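Local coordinates for glycoside hydrolase family 88 protein (Bacteroides vulgatus, PDB 4Q88) that probably acts as a glycoside hydrolase of family 88, whose members are built on an (alpha/alpha)6 barrel, though its own substrate is not established, at residues R26-H31 against A42-G47; K154-T159 against Q225-D230; V174-M179 against I237-T242; I19-N24 against K58-Y63. All blocks are in the same frame, centred on the assembly; numbering follows the deposited sequence. Where two conformers were deposited one is given.

Interaction 1. Residues R26-H31 against A42-G47; sequences RYQSMH and AVYHTG
Tyr44 lays its ring against that of Tyr27 and passes its hydroxyl on to Gln28. From CB, which points toward helix 13-30, CG is placed anti to the backbone N (chi1 163°). Its CG and CD2 run beneath Tyr27 CE2, which stands over the centre of the Tyr44 ring. Further out, Tyr44 CE1 lies 3.6 Å from Tyr27 CD2, and Tyr44 CZ makes the closest ring approach, 3.5 Å to the same CD2. The rings form a face-to-face stack with centroids 4.3 Å apart and planes inclined by 30°, the two side chains running past each other in opposite directions. At the tip, Tyr44 OH accepts from Gln28 NE2 at 2.9 Å; the N-H points almost straight at it (172°) and the oxygen lies in the amide plane. Asn24 OD1 takes the other bond of this buried hydroxyl. A leucine in place of Tyr44 would probably cost Tyr27 its stacking partner and leave the Gln28 and Asn24 amides without the oxygen that joins them. His31 CD2 lies over the opposite face of Tyr27, toward its rim. Helix 58-70 closes over the pair through Tyr63, while Tyr27 also touches Asn341 and Ile344 of helix 341-358.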
loop_
_atom_site.group_PDB
_atom_site.type_symbol
_atom_site.label_atom_id
_atom_site.label_comp_id
_atom_site.label_asym_id
_atom_site.label_seq_id
_atom_site.Cartn_x
_atom_site.Cartn_y
_atom_site.Cartn_z
ATOM N N ARG A 26 11.486 7.835 15.734
ATOM C CA ARG A 26 11.828 6.563 16.388
ATOM C C ARG A 26 12.345 5.591 15.361
ATOM O O ARG A 26 13.409 4.982 15.541
ATOM C CB ARG A 26 10.630 5.983 17.116
ATOM C CG ARG A 26 10.935 4.690 17.892
ATOM C CD ARG A 26 9.699 3.844 18.095
ATOM N NE ARG A 26 9.992 2.417 18.254
ATOM C CZ ARG A 26 9.922 1.490 17.283
ATOM N NH1 ARG A 26 9.580 1.801 16.001
ATOM N NH2 ARG A 26 10.209 0.216 17.598
ATOM N N TYR A 27 11.619 5.444 14.248
ATOM C CA TYR A 27 12.035 4.468 13.241
ATOM C C TYR A 27 13.414 4.818 12.635
ATOM O O TYR A 27 14.305 3.963 12.559
ATOM C CB TYR A 27 10.957 4.330 12.138
ATOM C CG TYR A 27 11.336 3.283 11.170
ATOM C CD1 TYR A 27 11.054 1.953 11.432
ATOM C CD2 TYR A 27 12.012 3.595 10.017
ATOM C CE1 TYR A 27 11.451 0.964 10.566
ATOM C CE2 TYR A 27 12.416 2.616 9.142
ATOM C CZ TYR A 27 12.118 1.302 9.420
ATOM O OH TYR A 27 12.500 0.311 8.554
ATOM N N GLN A 28 13.610 6.085 12.242
ATOM C CA GLN A 28 14.855 6.478 11.595
ATOM C C GLN A 28 16.041 6.487 12.561
ATOM O O GLN A 28 17.170 6.232 12.140
ATOM C CB GLN A 28 14.721 7.833 10.881
ATOM C CG GLN A 28 13.709 7.771 9.743
ATOM C CD GLN A 28 13.635 9.010 8.888
ATOM O OE1 GLN A 28 14.397 9.960 9.056
ATOM N NE2 GLN A 28 12.735 8.984 7.913
ATOM N N SER A 29 15.791 6.739 13.848
ATOM C CA SER A 29 16.886 6.740 14.825
ATOM C C SER A 29 17.326 5.311 15.096
ATOM O O SER A 29 18.495 5.063 15.351
ATOM C CB SER A 29 16.474 7.432 16.138
ATOM O OG SER A 29 15.522 6.663 16.853
HETATM N N MSE A 30 16.388 4.370 15.019
HETATM C CA MSE A 30 16.653 2.966 15.319
HETATM C C MSE A 30 17.190 2.172 14.161
HETATM O O MSE A 30 17.872 1.186 14.366
HETATM C CB MSE A 30 15.376 2.246 15.742
HETATM C CG MSE A 30 15.030 2.428 17.216
HETATM SE SE MSE A 30 13.336 1.474 17.557
HETATM C CE MSE A 30 13.876 -0.390 17.184
ATOM N N HIS A 31 16.889 2.576 12.929
ATOM C CA HIS A 31 17.231 1.794 11.754
ATOM C C HIS A 31 18.013 2.617 10.737
ATOM O O HIS A 31 17.560 3.664 10.296
ATOM C CB HIS A 31 15.928 1.277 11.092
ATOM C CG HIS A 31 15.086 0.447 12.001
ATOM N ND1 HIS A 31 15.294 -0.904 12.168
ATOM C CD2 HIS A 31 14.071 0.776 12.835
ATOM C CE1 HIS A 31 14.425 -1.378 13.045
ATOM N NE2 HIS A 31 13.673 -0.378 13.463
ATOM N N ALA A 42 10.668 -0.805 1.187
ATOM C CA ALA A 42 10.179 0.107 0.197
ATOM C C ALA A 42 8.804 0.680 0.563
ATOM O O ALA A 42 8.529 1.828 0.262
ATOM C CB ALA A 42 10.090 -0.566 -1.179
ATOM N N VAL A 43 7.951 -0.123 1.202
ATOM C CA VAL A 43 6.628 0.402 1.662
ATOM C C VAL A 43 6.855 1.460 2.774
ATOM O O VAL A 43 6.210 2.475 2.779
ATOM C CB VAL A 43 5.681 -0.716 2.119
ATOM C CG1 VAL A 43 4.427 -0.146 2.822
ATOM C CG2 VAL A 43 5.279 -1.516 0.896
ATOM N N TYR A 44 7.800 1.209 3.672
ATOM C CA TYR A 44 8.145 2.188 4.700
ATOM C C TYR A 44 8.501 3.512 3.955
ATOM O O TYR A 44 7.983 4.590 4.292
ATOM C CB TYR A 44 9.270 1.763 5.637
ATOM C CG TYR A 44 9.769 3.031 6.324
ATOM C CD1 TYR A 44 9.039 3.627 7.343
ATOM C CD2 TYR A 44 10.877 3.703 5.814
ATOM C CE1 TYR A 44 9.443 4.867 7.895
ATOM C CE2 TYR A 44 11.295 4.922 6.357
ATOM C CZ TYR A 44 10.578 5.489 7.391
ATOM O OH TYR A 44 10.937 6.719 7.864
ATOM N N HIS A 45 9.353 3.421 2.914
ATOM C CA HIS A 45 9.724 4.641 2.162
ATOM C C HIS A 45 8.550 5.328 1.521
ATOM O O HIS A 45 8.566 6.538 1.440
ATOM C CB HIS A 45 10.890 4.420 1.207
ATOM C CG HIS A 45 12.169 4.247 1.942
ATOM N ND1 HIS A 45 12.877 5.326 2.427
ATOM C CD2 HIS A 45 12.771 3.144 2.443
ATOM C CE1 HIS A 45 13.922 4.887 3.101
ATOM N NE2 HIS A 45 13.858 3.567 3.153
ATOM N N THR A 46 7.543 4.620 1.012
ATOM C CA THR A 46 6.297 5.311 0.587
ATOM C C THR A 46 5.655 6.149 1.708
ATOM O O THR A 46 5.204 7.278 1.474
ATOM C CB THR A 46 5.249 4.360 -0.085
ATOM O OG1 THR A 46 4.631 3.467 0.857
ATOM C CG2 THR A 46 5.900 3.572 -1.178
ATOM N N GLY A 47 5.653 5.644 2.929
ATOM C CA GLY A 47 5.199 6.412 4.065
ATOM C C GLY A 47 6.054 7.615 4.353
ATOM O O GLY A 47 5.564 8.729 4.559
#

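Interaction 2. Residues K154-T159 against Q225-D230; sequences KMYDIT and QLPAED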
loop_
_atom_site.group_PDB
_atom_site.type_symbol
_atom_site.label_atom_id
_atom_site.label_comp_id
_atom_site.label_asym_id
_atom_site.label_seq_id
_atom_site.Cartn_x
_atom_site.Cartn_y
_atom_site.Cartn_z
ATOM N N LYS A 154 3.271 7.127 -11.602
ATOM C CA LYS A 154 4.458 7.942 -11.304
ATOM C C LYS A 154 5.394 7.949 -12.522
ATOM O O LYS A 154 5.988 9.004 -12.873
ATOM C CB LYS A 154 5.184 7.445 -10.055
ATOM C CG LYS A 154 4.414 7.742 -8.779
ATOM C CD LYS A 154 5.041 7.103 -7.545
ATOM C CE LYS A 154 4.189 7.337 -6.317
ATOM N NZ LYS A 154 4.093 8.755 -5.908
HETATM N N MSE A 155 5.488 6.821 -13.222
HETATM C CA MSE A 155 6.408 6.736 -14.395
HETATM C C MSE A 155 5.804 7.464 -15.559
HETATM O O MSE A 155 6.526 8.179 -16.294
HETATM C CB MSE A 155 6.813 5.303 -14.801
HETATM C CG MSE A 155 7.587 4.536 -13.685
HETATM SE SE MSE A 155 9.219 5.467 -13.121
HETATM C CE MSE A 155 10.062 5.479 -14.895
ATOM N N TYR A 156 4.489 7.350 -15.747
ATOM C CA TYR A 156 3.773 8.181 -16.731
ATOM C C TYR A 156 3.999 9.658 -16.454
ATOM O O TYR A 156 4.260 10.452 -17.395
ATOM C CB TYR A 156 2.258 7.883 -16.791
ATOM C CG TYR A 156 1.598 8.782 -17.783
ATOM C CD1 TYR A 156 1.622 8.468 -19.135
ATOM C CD2 TYR A 156 1.074 10.031 -17.410
ATOM C CE1 TYR A 156 1.116 9.323 -20.103
ATOM C CE2 TYR A 156 0.541 10.907 -18.375
ATOM C CZ TYR A 156 0.559 10.536 -19.723
ATOM O OH TYR A 156 0.050 11.362 -20.699
ATOM N N ASP A 157 3.849 10.079 -15.195
ATOM C CA ASP A 157 4.022 11.503 -14.876
ATOM C C ASP A 157 5.373 12.036 -15.377
ATOM O O ASP A 157 5.476 13.178 -15.933
ATOM C CB ASP A 157 3.948 11.692 -13.359
ATOM C CG ASP A 157 4.135 13.114 -12.954
ATOM O OD1 ASP A 157 3.388 13.961 -13.464
ATOM O OD2 ASP A 157 5.015 13.370 -12.140
ATOM N N ILE A 158 6.401 11.219 -15.229
ATOM C CA ILE A 158 7.769 11.581 -15.730
ATOM C C ILE A 158 7.925 11.478 -17.244
ATOM O O ILE A 158 8.344 12.451 -17.885
ATOM C CB ILE A 158 8.837 10.749 -15.041
ATOM C CG1 ILE A 158 8.841 11.074 -13.541
ATOM C CG2 ILE A 158 10.235 11.024 -15.641
ATOM C CD1 ILE A 158 9.549 10.037 -12.702
ATOM N N THR A 159 7.590 10.327 -17.813
ATOM C CA THR A 159 7.885 10.039 -19.202
ATOM C C THR A 159 6.883 10.521 -20.220
ATOM O O THR A 159 7.220 10.676 -21.422
ATOM C CB THR A 159 8.021 8.528 -19.421
ATOM O OG1 THR A 159 6.781 7.902 -19.129
ATOM C CG2 THR A 159 9.150 7.921 -18.555
ATOM N N GLN A 225 -2.520 10.661 -8.872
ATOM C CA GLN A 225 -1.653 11.082 -9.958
ATOM C C GLN A 225 -2.065 10.744 -11.392
ATOM O O GLN A 225 -1.414 11.212 -12.339
ATOM C CB GLN A 225 -0.223 10.591 -9.682
ATOM C CG GLN A 225 0.424 11.309 -8.501
ATOM C CD GLN A 225 1.835 10.843 -8.268
ATOM O OE1 GLN A 225 2.063 9.758 -7.703
ATOM N NE2 GLN A 225 2.789 11.629 -8.742
ATOM N N LEU A 226 -3.102 9.958 -11.574
ATOM C CA LEU A 226 -3.554 9.635 -12.924
ATOM C C LEU A 226 -4.054 10.921 -13.603
ATOM O O LEU A 226 -4.781 11.703 -13.000
ATOM C CB LEU A 226 -4.672 8.616 -12.904
ATOM C CG LEU A 226 -5.201 8.037 -14.207
ATOM C CD1 LEU A 226 -4.208 7.064 -14.802
ATOM C CD2 LEU A 226 -6.568 7.360 -14.024
ATOM N N PRO A 227 -3.708 11.120 -14.879
ATOM C CA PRO A 227 -4.318 12.332 -15.490
ATOM C C PRO A 227 -5.850 12.332 -15.467
ATOM O O PRO A 227 -6.502 11.292 -15.707
ATOM C CB PRO A 227 -3.857 12.258 -16.956
ATOM C CG PRO A 227 -2.661 11.407 -16.950
ATOM C CD PRO A 227 -2.830 10.404 -15.816
ATOM N N ALA A 228 -6.430 13.508 -15.312
ATOM C CA ALA A 228 -7.893 13.644 -15.278
ATOM C C ALA A 228 -8.614 13.063 -16.500
ATOM O O ALA A 228 -9.787 12.652 -16.407
ATOM C CB ALA A 228 -8.251 15.115 -15.106
ATOM N N GLU A 229 -7.951 13.104 -17.655
ATOM C CA GLU A 229 -8.501 12.739 -18.957
ATOM C C GLU A 229 -8.342 11.268 -19.281
ATOM O O GLU A 229 -8.750 10.828 -20.354
ATOM C CB GLU A 229 -7.818 13.561 -20.085
ATOM C CG GLU A 229 -7.881 15.086 -19.912
ATOM C CD GLU A 229 -6.830 15.672 -18.958
ATOM O OE1 GLU A 229 -5.934 14.917 -18.487
ATOM O OE2 GLU A 229 -6.897 16.907 -18.693
ATOM N N ASP A 230 -7.711 10.501 -18.392
ATOM C CA ASP A 230 -7.384 9.125 -18.752
ATOM C C ASP A 230 -8.668 8.330 -18.985
ATOM O O ASP A 230 -9.641 8.410 -18.225
ATOM C CB ASP A 230 -6.543 8.425 -17.699
ATOM C CG ASP A 230 -6.145 7.031 -18.116
ATOM O OD1 ASP A 230 -5.222 6.919 -18.971
ATOM O OD2 ASP A 230 -6.749 6.029 -17.600
#
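Lys154, first in its segment, meets Gln225 along much of its length. Lys154 CG lies 3.3 Å from Gln225 OE1, and the chain then runs extended until a turn at its last torsion (chi4 -66°) swings NZ back to the same oxygen. Lys154 NZ donates to Gln225 OE1 at 2.9 Å, tilted 23° from the carbonyl plane. The ammonium also has a salt bridge to Asp109, its stronger partner, so the glutamine carbonyl adds a neutral acceptor to a charge already paired. A methionine in place of Lys154 would probably leave Asp109 without its counter-ion and Gln225 OE1 without this donor. Tyr156 comes next, with its CG anti to the backbone N (chi1 179°), which carries the ring out toward the loop. There Tyr156 CE2 touches Pro227 CG at 3.5 Å, the two side chains meeting at a slant. Asp157 approaches Gln225 from the other side of the amide, but Asp157 OD2 stays 4.4 Å from Gln225 NE2 and is engaged in a salt bridge with Lys112. The segment 225-230 is the link between helices 209-225 and 233-249; Pro227 to Asp230 form a type I turn, and Asp230 caps the backbone N of Tyr232. Helix 144-159 packs against both this link and helix 103-113, which supplies Asp109 and Lys112, while Tyr156 also rests on Leu165 of helix 163-179.

Interaction 3. Residues V174-M179 against I237-T242; sequences VTDSIM and ITRFQT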
loop_
_atom_site.group_PDB
_atom_site.type_symbol
_atom_site.label_atom_id
_atom_site.label_comp_id
_atom_site.label_asym_id
_atom_site.label_seq_id
_atom_site.Cartn_x
_atom_site.Cartn_y
_atom_site.Cartn_z
ATOM N N VAL A 174 -6.328 -8.482 -15.418
ATOM C CA VAL A 174 -5.979 -9.860 -15.134
ATOM C C VAL A 174 -6.069 -10.170 -13.625
ATOM O O VAL A 174 -6.558 -11.223 -13.214
ATOM C CB VAL A 174 -4.608 -10.226 -15.734
ATOM C CG1 VAL A 174 -4.202 -11.640 -15.345
ATOM C CG2 VAL A 174 -4.686 -10.190 -17.263
ATOM N N THR A 175 -5.591 -9.266 -12.793
ATOM C CA THR A 175 -5.739 -9.402 -11.341
ATOM C C THR A 175 -7.206 -9.612 -10.988
ATOM O O THR A 175 -7.554 -10.559 -10.236
ATOM C CB THR A 175 -5.195 -8.162 -10.615
ATOM O OG1 THR A 175 -3.795 -7.986 -10.950
ATOM C CG2 THR A 175 -5.421 -8.306 -9.071
ATOM N N ASP A 176 -8.064 -8.781 -11.557
ATOM C CA ASP A 176 -9.508 -8.874 -11.291
ATOM C C ASP A 176 -10.062 -10.233 -11.682
ATOM O O ASP A 176 -10.917 -10.807 -10.959
ATOM C CB ASP A 176 -10.282 -7.822 -12.047
ATOM C CG ASP A 176 -10.137 -6.414 -11.440
ATOM O OD1 ASP A 176 -9.445 -6.243 -10.405
ATOM O OD2 ASP A 176 -10.756 -5.476 -12.008
ATOM N N SER A 177 -9.623 -10.723 -12.837
ATOM C CA SER A 177 -10.120 -12.023 -13.348
ATOM C C SER A 177 -9.807 -13.147 -12.390
ATOM O O SER A 177 -10.545 -14.117 -12.346
ATOM C CB SER A 177 -9.519 -12.348 -14.734
ATOM O OG SER A 177 -8.153 -12.842 -14.651
ATOM N N ILE A 178 -8.713 -13.047 -11.653
ATOM C CA ILE A 178 -8.320 -14.096 -10.721
ATOM C C ILE A 178 -8.969 -13.913 -9.319
ATOM O O ILE A 178 -9.347 -14.898 -8.656
ATOM C CB ILE A 178 -6.761 -14.166 -10.576
ATOM C CG1 ILE A 178 -6.030 -14.389 -11.912
ATOM C CG2 ILE A 178 -6.390 -15.303 -9.602
ATOM C CD1 ILE A 178 -4.557 -13.973 -11.819
HETATM N N MSE A 179 -9.052 -12.672 -8.850
HETATM C CA MSE A 179 -9.255 -12.358 -7.397
HETATM C C MSE A 179 -10.448 -11.485 -7.046
HETATM O O MSE A 179 -10.840 -11.436 -5.863
HETATM C CB MSE A 179 -8.006 -11.643 -6.889
HETATM C CG MSE A 179 -6.922 -12.627 -6.660
HETATM SE SE MSE A 179 -5.203 -11.679 -6.497
HETATM C CE MSE A 179 -4.674 -11.943 -8.342
ATOM N N ILE A 237 -12.386 5.037 -10.337
ATOM C CA ILE A 237 -13.258 5.699 -9.365
ATOM C C ILE A 237 -14.406 4.788 -8.910
ATOM O O ILE A 237 -14.703 4.684 -7.709
ATOM C CB ILE A 237 -13.812 7.043 -9.910
ATOM C CG1 ILE A 237 -12.667 8.011 -9.999
ATOM C CG2 ILE A 237 -14.896 7.597 -8.999
ATOM C CD1 ILE A 237 -12.982 9.281 -10.783
ATOM N N THR A 238 -15.031 4.096 -9.852
ATOM C CA THR A 238 -16.124 3.219 -9.528
ATOM C C THR A 238 -15.645 2.063 -8.644
ATOM O O THR A 238 -16.314 1.759 -7.656
ATOM C CB THR A 238 -16.758 2.641 -10.789
ATOM O OG1 THR A 238 -17.430 3.695 -11.471
ATOM C CG2 THR A 238 -17.748 1.588 -10.440
ATOM N N ARG A 239 -14.471 1.534 -8.947
ATOM C CA ARG A 239 -13.929 0.451 -8.137
ATOM C C ARG A 239 -13.628 0.975 -6.733
ATOM O O ARG A 239 -13.972 0.311 -5.734
ATOM C CB ARG A 239 -12.718 -0.190 -8.786
ATOM C CG ARG A 239 -12.058 -1.281 -7.961
ATOM C CD ARG A 239 -12.948 -2.467 -7.692
ATOM N NE ARG A 239 -13.668 -2.907 -8.881
ATOM C CZ ARG A 239 -13.152 -3.610 -9.880
ATOM N NH1 ARG A 239 -11.923 -4.077 -9.817
ATOM N NH2 ARG A 239 -13.919 -3.940 -10.906
ATOM N N PHE A 240 -12.976 2.132 -6.645
ATOM C CA PHE A 240 -12.672 2.727 -5.338
ATOM C C PHE A 240 -13.920 2.984 -4.492
ATOM O O PHE A 240 -13.952 2.683 -3.294
ATOM C CB PHE A 240 -11.893 4.021 -5.577
ATOM C CG PHE A 240 -11.525 4.744 -4.331
ATOM C CD1 PHE A 240 -10.488 4.287 -3.520
ATOM C CD2 PHE A 240 -12.121 5.944 -4.037
ATOM C CE1 PHE A 240 -10.085 4.993 -2.389
ATOM C CE2 PHE A 240 -11.735 6.648 -2.885
ATOM C CZ PHE A 240 -10.728 6.162 -2.067
ATOM N N GLN A 241 -14.943 3.574 -5.097
ATOM C CA GLN A 241 -16.168 3.867 -4.379
ATOM C C GLN A 241 -16.898 2.604 -3.919
ATOM O O GLN A 241 -17.459 2.571 -2.814
ATOM C CB GLN A 241 -17.081 4.732 -5.220
ATOM C CG GLN A 241 -16.516 6.134 -5.389
ATOM C CD GLN A 241 -17.310 6.947 -6.403
ATOM O OE1 GLN A 241 -17.900 6.383 -7.390
ATOM N NE2 GLN A 241 -17.288 8.265 -6.233
ATOM N N THR A 242 -16.924 1.587 -4.778
ATOM C CA THR A 242 -17.552 0.305 -4.389
ATOM C C THR A 242 -16.813 -0.394 -3.288
ATOM O O THR A 242 -17.423 -0.925 -2.348
ATOM C CB THR A 242 -17.601 -0.595 -5.604
ATOM O OG1 THR A 242 -18.330 0.051 -6.656
ATOM C CG2 THR A 242 -18.254 -1.910 -5.274
HETATM O O HOH W 1 -13.481 -6.062 -12.692
#
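The guanidinium of Arg239 is met at its edge by the carboxylate of Asp176, which lies near its plane, the two planes being turned 49° from each other. The group also makes a cation-pi contact with Tyr180. Arg239 NH1 donates to Asp176 OD2 at 2.8 Å along a nearly straight N-H (175°). The oxygen lies in the guanidinium plane, yet the nitrogen comes to it from above the carboxylate plane. This is the one direct hydrogen bond across the two segments. A water supplies the second link: it donates to Asp176 OD2 at 2.9 Å and accepts from Arg239 NH2 at 2.8 Å. The arginine chain leaves its helix extended and then bends at chi2 (62°) and chi3, turning the NH1 and NH2 side of the group toward the aspartate. Asp176 OD1 is bonded to Tyr187 OH, and the same hydroxyl meets Arg239 NH1, so the tyrosine ties together both members of the ion pair. The bridge joins helix 163-179, near its C-terminal end, to helix 233-249. Tyr180 and Tyr187 belong to the small antiparallel hairpin of strands 180-181 and 186-187, and Arg239 also touches Phe219 of helix 209-225.

Interaction 4. Residues I19-N24 against K58-Y63; sequences IIHRVN and KDYLQY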
loop_
_atom_site.group_PDB
_atom_site.type_symbol
_atom_site.label_atom_id
_atom_site.label_comp_id
_atom_site.label_asym_id
_atom_site.label_seq_id
_atom_site.Cartn_x
_atom_site.Cartn_y
_atom_site.Cartn_z
ATOM N N ILE A 19 2.601 13.197 16.730
ATOM C CA ILE A 19 2.512 11.732 16.508
ATOM C C ILE A 19 3.354 11.309 15.313
ATOM O O ILE A 19 4.176 10.394 15.421
ATOM C CB ILE A 19 1.058 11.283 16.317
ATOM C CG1 ILE A 19 0.319 11.402 17.668
ATOM C CG2 ILE A 19 1.016 9.847 15.791
ATOM C CD1 ILE A 19 -1.185 11.255 17.592
ATOM N N ILE A 20 3.177 12.022 14.192
ATOM C CA ILE A 20 3.904 11.712 12.974
ATOM C C ILE A 20 5.399 11.770 13.226
ATOM O O ILE A 20 6.149 10.845 12.898
ATOM C CB ILE A 20 3.450 12.644 11.837
ATOM C CG1 ILE A 20 2.029 12.253 11.409
ATOM C CG2 ILE A 20 4.368 12.543 10.644
ATOM C CD1 ILE A 20 1.399 13.227 10.443
ATOM N N HIS A 21 5.846 12.848 13.846
ATOM C CA HIS A 21 7.267 12.970 14.088
ATOM C C HIS A 21 7.779 11.951 15.124
ATOM O O HIS A 21 8.868 11.434 14.957
ATOM C CB HIS A 21 7.612 14.400 14.492
ATOM C CG HIS A 21 7.452 15.384 13.394
ATOM N ND1 HIS A 21 8.180 15.316 12.231
ATOM C CD2 HIS A 21 6.673 16.481 13.283
ATOM C CE1 HIS A 21 7.873 16.341 11.459
ATOM N NE2 HIS A 21 6.932 17.039 12.054
ATOM N N ARG A 22 6.996 11.664 16.172
ATOM C CA ARG A 22 7.371 10.651 17.171
ATOM C C ARG A 22 7.632 9.302 16.505
ATOM O O ARG A 22 8.689 8.673 16.673
ATOM C CB ARG A 22 6.273 10.506 18.220
ATOM C CG ARG A 22 6.698 9.622 19.365
ATOM C CD ARG A 22 5.586 9.174 20.285
ATOM N NE ARG A 22 4.433 10.064 20.399
ATOM C CZ ARG A 22 3.228 9.650 20.776
ATOM N NH1 ARG A 22 3.002 8.369 21.076
ATOM N NH2 ARG A 22 2.219 10.499 20.814
ATOM N N VAL A 23 6.670 8.874 15.686
ATOM C CA VAL A 23 6.767 7.581 14.971
ATOM C C VAL A 23 7.913 7.546 13.982
ATOM O O VAL A 23 8.688 6.585 13.959
ATOM C CB VAL A 23 5.434 7.250 14.256
ATOM C CG1 VAL A 23 5.546 6.033 13.342
ATOM C CG2 VAL A 23 4.324 7.084 15.272
ATOM N N ASN A 24 8.053 8.610 13.194
ATOM C CA ASN A 24 9.045 8.599 12.144
ATOM C C ASN A 24 10.447 8.750 12.714
ATOM O O ASN A 24 11.374 8.107 12.222
ATOM C CB ASN A 24 8.771 9.645 11.059
ATOM C CG ASN A 24 9.172 9.152 9.671
ATOM O OD1 ASN A 24 9.208 7.929 9.413
ATOM N ND2 ASN A 24 9.510 10.079 8.782
ATOM N N LYS A 58 13.710 18.068 5.626
ATOM C CA LYS A 58 14.873 17.659 4.823
ATOM C C LYS A 58 15.661 16.480 5.367
ATOM O O LYS A 58 16.303 15.797 4.598
ATOM C CB LYS A 58 15.822 18.842 4.550
ATOM C CG LYS A 58 15.263 19.829 3.537
ATOM C CD LYS A 58 16.133 21.093 3.478
ATOM C CE LYS A 58 15.603 22.140 2.499
ATOM N NZ LYS A 58 14.433 22.908 3.029
ATOM N N ASP A 59 15.617 16.232 6.675
ATOM C CA ASP A 59 16.272 15.039 7.245
ATOM C C ASP A 59 15.540 13.753 6.817
ATOM O O ASP A 59 16.153 12.740 6.502
ATOM C CB ASP A 59 16.296 15.131 8.776
ATOM C CG ASP A 59 17.209 16.264 9.271
ATOM O OD1 ASP A 59 18.208 16.578 8.602
ATOM O OD2 ASP A 59 16.883 16.866 10.288
ATOM N N TYR A 60 14.220 13.813 6.809
ATOM C CA TYR A 60 13.424 12.653 6.402
ATOM C C TYR A 60 13.685 12.390 4.930
ATOM O O TYR A 60 13.867 11.261 4.518
ATOM C CB TYR A 60 11.921 12.861 6.641
ATOM C CG TYR A 60 11.464 13.007 8.067
ATOM C CD1 TYR A 60 12.219 12.543 9.150
ATOM C CD2 TYR A 60 10.235 13.535 8.333
ATOM C CE1 TYR A 60 11.754 12.678 10.457
ATOM C CE2 TYR A 60 9.780 13.683 9.620
ATOM C CZ TYR A 60 10.547 13.258 10.682
ATOM O OH TYR A 60 10.068 13.438 11.961
ATOM N N LEU A 61 13.796 13.447 4.136
ATOM C CA LEU A 61 14.095 13.278 2.713
ATOM C C LEU A 61 15.448 12.588 2.511
ATOM O O LEU A 61 15.613 11.687 1.682
ATOM C CB LEU A 61 14.086 14.632 2.003
ATOM C CG LEU A 61 14.139 14.561 0.476
ATOM C CD1 LEU A 61 12.812 13.981 0.001
ATOM C CD2 LEU A 61 14.397 15.989 -0.058
ATOM N N GLN A 62 16.435 13.019 3.287
ATOM C CA GLN A 62 17.768 12.491 3.153
ATOM C C GLN A 62 17.791 11.031 3.565
ATOM O O GLN A 62 18.622 10.267 3.055
ATOM C CB GLN A 62 18.745 13.257 4.063
ATOM C CG GLN A 62 20.210 12.908 3.762
ATOM C CD GLN A 62 20.595 13.336 2.360
ATOM O OE1 GLN A 62 20.249 14.422 1.936
ATOM N NE2 GLN A 62 21.284 12.484 1.632
ATOM N N TYR A 63 16.897 10.621 4.462
ATOM C CA TYR A 63 16.827 9.184 4.818
ATOM C C TYR A 63 16.457 8.325 3.591
ATOM O O TYR A 63 17.063 7.246 3.359
ATOM C CB TYR A 63 15.871 8.968 5.989
ATOM C CG TYR A 63 15.882 7.601 6.614
ATOM C CD1 TYR A 63 15.017 6.618 6.162
ATOM C CD2 TYR A 63 16.694 7.301 7.708
ATOM C CE1 TYR A 63 14.994 5.360 6.731
ATOM C CE2 TYR A 63 16.692 6.017 8.282
ATOM C CZ TYR A 63 15.822 5.049 7.777
ATOM O OH TYR A 63 15.738 3.790 8.326
#
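Among the first three helices of the chain (13-30, 39-55 and 58-70), Tyr60, in the first turn of helix 58-70, meets two residues of helix 13-30 in this contact. His21 and Asn24 are three positions apart, about one helical turn, and so both can reach the same ring. His21 ND1 and Tyr60 OH share a hydrogen bond of 2.7 Å, close to straight at 168°, and the hydroxyl sits at the edge of the imidazole, near its plane. The two rings meet rim to rim, with neither over the face of the other. Asn24 takes a face instead. Its ND2 stands 3.4 Å above the Tyr60 plane, over the ring centre and at nearly equal distance from all six carbons, with the amide steeply inclined to the ring at 67°. Asn24 CB follows at 4.0 Å from Tyr60 CZ. In Tyr60, CG lies anti to the carbonyl carbon (chi1 -65°), which points the ring at helix 13-30, its hydroxyl to His21 and one face under Asn24 ND2. The polar ends are well supplied: Asn24 ND2 bonds to Asn48 OD1 and Asn24 OD1 to Tyr44 OH, while Gln25 NE2 is a further partner of Tyr60 OH. Asn48 also binds Tyr60 O through its own ND2, so helix 39-55 bridges the two segments. A histidine-tyrosine hydrogen bond and an amide over a tyrosine face join neighbouring helices here, which fits the all-helical (alpha/alpha)6 barrel expected of a family 88 hydrolase of the six-hairpin clan.

Interactions 1 and 4 form one cluster: their centres are 8 Å apart, both use helix 13-30, and interaction 1 falls within the chain span bracketed by interaction 4. Bonds from Tyr44 to Asn24 and from Tyr63 to His31 join them, so the first three helices lock together. Interactions 2 and 3 come later, and their segments alternate along the sequence, which ties helices 144-159 and 163-179 to the region 225-242. Their centres lie about 20 Å apart without touching. Interaction 3 is on the far side of the chain's centre from interactions 1 and 4, with centres about 30 and 33 Å away. The contacts thus fall in three places of one helical domain, 1 and 4 together.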